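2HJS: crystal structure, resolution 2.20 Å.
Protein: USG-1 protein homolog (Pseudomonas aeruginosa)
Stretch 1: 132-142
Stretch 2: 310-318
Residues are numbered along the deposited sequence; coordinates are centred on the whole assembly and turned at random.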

# COMPACT_ATOMS: atom_id res chain seq x y z
N CYS A 132 11.54 14.23 7.06
CA CYS A 132 10.27 14.15 6.34
C CYS A 132 9.28 13.31 7.18
O CYS A 132 9.70 12.52 8.02
CB CYS A 132 10.47 13.54 4.95
SG CYS A 132 10.86 11.82 4.95
N ALA A 133 7.99 13.53 6.97
CA ALA A 133 6.96 12.91 7.78
C ALA A 133 7.10 11.39 7.87
O ALA A 133 6.99 10.81 8.98
CB ALA A 133 5.55 13.27 7.25
N VAL A 134 7.32 10.72 6.74
CA VAL A 134 7.34 9.26 6.77
C VAL A 134 8.50 8.73 7.64
O VAL A 134 8.29 7.83 8.45
CB VAL A 134 7.40 8.64 5.35
CG1 VAL A 134 7.72 7.13 5.43
CG2 VAL A 134 6.07 8.85 4.64
N ALA A 135 9.69 9.29 7.46
CA ALA A 135 10.84 8.88 8.26
C ALA A 135 10.60 9.21 9.74
O ALA A 135 10.98 8.43 10.62
CB ALA A 135 12.09 9.59 7.78
N ALA A 136 9.96 10.34 10.01
CA ALA A 136 9.70 10.76 11.40
C ALA A 136 8.78 9.79 12.08
O ALA A 136 9.01 9.42 13.23
CB ALA A 136 9.10 12.19 11.46
N GLU A 137 7.74 9.36 11.36
CA GLU A 137 6.72 8.46 11.92
C GLU A 137 7.24 7.02 12.07
O GLU A 137 6.97 6.36 13.07
CB GLU A 137 5.43 8.53 11.10
CG GLU A 137 4.85 9.95 11.10
CD GLU A 137 4.16 10.34 9.78
OE1 GLU A 137 4.19 9.56 8.79
OE2 GLU A 137 3.59 11.46 9.76
N LEU A 138 7.98 6.54 11.08
CA LEU A 138 8.66 5.26 11.22
C LEU A 138 9.55 5.27 12.48
O LEU A 138 9.44 4.37 13.32
CB LEU A 138 9.53 4.98 9.99
CG LEU A 138 10.21 3.60 9.96
CD1 LEU A 138 9.19 2.46 10.02
CD2 LEU A 138 11.11 3.44 8.72
N CYS A 139 10.43 6.27 12.58
CA CYS A 139 11.47 6.26 13.63
C CYS A 139 10.90 6.45 15.00
O CYS A 139 11.41 5.89 15.97
CB CYS A 139 12.56 7.30 13.35
SG CYS A 139 13.59 6.85 11.93
N GLU A 140 9.84 7.24 15.09
CA GLU A 140 9.18 7.46 16.35
C GLU A 140 8.66 6.15 16.93
O GLU A 140 8.67 5.96 18.13
CB GLU A 140 8.02 8.45 16.18
CG GLU A 140 7.06 8.49 17.36
CD GLU A 140 5.87 9.40 17.11
OE1 GLU A 140 5.53 9.62 15.91
OE2 GLU A 140 5.27 9.90 18.10
N VAL A 141 8.18 5.26 16.06
CA VAL A 141 7.61 4.00 16.48
C VAL A 141 8.71 2.96 16.74
O VAL A 141 8.65 2.22 17.71
CB VAL A 141 6.60 3.47 15.43
CG1 VAL A 141 6.18 2.01 15.73
CG2 VAL A 141 5.38 4.41 15.38
N LEU A 142 9.72 2.94 15.88
CA LEU A 142 10.82 1.98 16.01
C LEU A 142 11.77 2.23 17.18
O LEU A 142 12.23 1.28 17.81
CB LEU A 142 11.66 1.97 14.75
CG LEU A 142 11.37 0.89 13.73
CD1 LEU A 142 9.89 0.55 13.60
CD2 LEU A 142 11.94 1.36 12.40
N ASN A 310 5.03 -7.53 12.29
CA ASN A 310 4.45 -6.50 11.44
C ASN A 310 3.86 -5.41 12.28
O ASN A 310 3.39 -5.68 13.37
CB ASN A 310 3.31 -7.08 10.62
CG ASN A 310 3.80 -8.03 9.57
OD1 ASN A 310 3.90 -9.24 9.81
ND2 ASN A 310 4.16 -7.49 8.41
N LEU A 311 3.89 -4.18 11.77
CA LEU A 311 3.24 -3.04 12.39
C LEU A 311 2.50 -2.29 11.29
O LEU A 311 2.97 -2.25 10.17
CB LEU A 311 4.27 -2.05 12.99
CG LEU A 311 5.41 -2.53 13.88
CD1 LEU A 311 6.37 -1.37 14.01
CD2 LEU A 311 4.88 -2.88 15.25
N TRP A 312 1.40 -1.63 11.64
CA TRP A 312 0.71 -0.71 10.75
C TRP A 312 0.67 0.63 11.47
O TRP A 312 0.30 0.69 12.62
CB TRP A 312 -0.69 -1.23 10.45
CG TRP A 312 -1.69 -0.23 9.88
CD1 TRP A 312 -2.64 0.49 10.58
CD2 TRP A 312 -1.89 0.10 8.49
NE1 TRP A 312 -3.40 1.24 9.71
CE2 TRP A 312 -2.96 1.03 8.43
CE3 TRP A 312 -1.26 -0.28 7.29
CZ2 TRP A 312 -3.44 1.56 7.22
CZ3 TRP A 312 -1.73 0.26 6.09
CH2 TRP A 312 -2.82 1.16 6.07
N ILE A 313 1.12 1.68 10.80
CA ILE A 313 1.29 2.98 11.43
C ILE A 313 0.49 4.02 10.64
O ILE A 313 0.55 4.06 9.42
CB ILE A 313 2.79 3.40 11.43
CG1 ILE A 313 3.66 2.32 12.10
CG2 ILE A 313 2.96 4.79 12.10
CD1 ILE A 313 5.17 2.55 11.92
N VAL A 314 -0.31 4.84 11.33
CA VAL A 314 -0.94 5.95 10.64
C VAL A 314 -0.71 7.22 11.41
O VAL A 314 -0.74 7.24 12.64
CB VAL A 314 -2.48 5.74 10.30
CG1 VAL A 314 -2.69 4.53 9.28
CG2 VAL A 314 -3.34 5.60 11.52
N SER A 315 -0.43 8.29 10.68
CA SER A 315 -0.11 9.57 11.29
C SER A 315 -0.47 10.71 10.35
O SER A 315 -0.48 10.53 9.11
CB SER A 315 1.39 9.64 11.57
OG SER A 315 1.67 10.60 12.60
N ASP A 316 -0.75 11.86 10.94
CA ASP A 316 -0.98 13.09 10.21
C ASP A 316 0.38 13.64 9.74
O ASP A 316 1.16 14.20 10.52
CB ASP A 316 -1.73 14.10 11.11
CG ASP A 316 -2.13 15.37 10.38
OD1 ASP A 316 -1.44 15.73 9.38
OD2 ASP A 316 -3.12 16.01 10.82
N ASN A 317 0.67 13.45 8.44
CA ASN A 317 1.94 13.89 7.86
C ASN A 317 2.19 15.39 8.00
O ASN A 317 3.31 15.82 8.18
CB ASN A 317 2.02 13.46 6.39
CG ASN A 317 0.86 13.99 5.56
OD1 ASN A 317 -0.31 13.79 5.91
ND2 ASN A 317 1.18 14.68 4.48
N VAL A 318 1.13 16.19 7.96
CA VAL A 318 1.29 17.64 8.07
C VAL A 318 1.49 18.12 9.52
O VAL A 318 2.52 18.73 9.85
CB VAL A 318 0.13 18.37 7.38
CG1 VAL A 318 0.20 19.89 7.65
CG2 VAL A 318 0.17 18.08 5.87

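The most unusual feature of this contact is a buried glutamate that crosses to the strand without forming a single hydrogen bond there. Glu137 points its CA-to-CB bond toward the second stretch, and its carboxylate carbon CD comes to 3.4 Å from CB of Ser315, while its OE2 lies 3.5 Å from CA of Asn317. These are packing distances to carbon. The nearby oxygen pair offers no bond either: Glu137 OE2 and Asp316 O, 3.7 Å apart, are not paired as donor and acceptor. Within the helix, Glu137 OE1 sits 3.1 Å from Ala133 O; both atoms are acceptors, so the proximity is not a hydrogen bond. Ser315 OG is satisfied elsewhere in the structure.

No hydrogen bond links the two stretches at any point, so the two stretches are held in contact by van der Waals packing, apolar at the Val141 end and mixed polar and apolar around Glu137 and Ala133. The axes of helix 133-142 and strand 310-315 approach to 9.3 Å, with 128° between their N-to-C directions. Chain directions are therefore broadly opposed, and the contacts run in reverse order: Ala133 meets Asn317, Glu137 meets Ser315, and Val141 reaches Leu311 and Ile313.

At the helix start the backbones come close: CA of Ala133 lies 5.1 Å from CA of Asn317, and CB of Ala133 lies 3.5 Å from Asn317 O. Farther along, Ile313 (chi1 m, chi2 t) extends CD1 to 3.9 Å from CB of Val141 and 4.4 Å from CD1 of Leu138. Leu311 CD1 lies 3.8 Å from Val141 CG1 and 4.0 Å from Leu142 CD1. Leu138 points away at CA-to-CB and Leu142 sideways, yet the ends of both side chains come nearer the strand. Alternation along the strand is clear: Leu311, Ile313 and Ser315 point toward the helix, whereas Val314 points away.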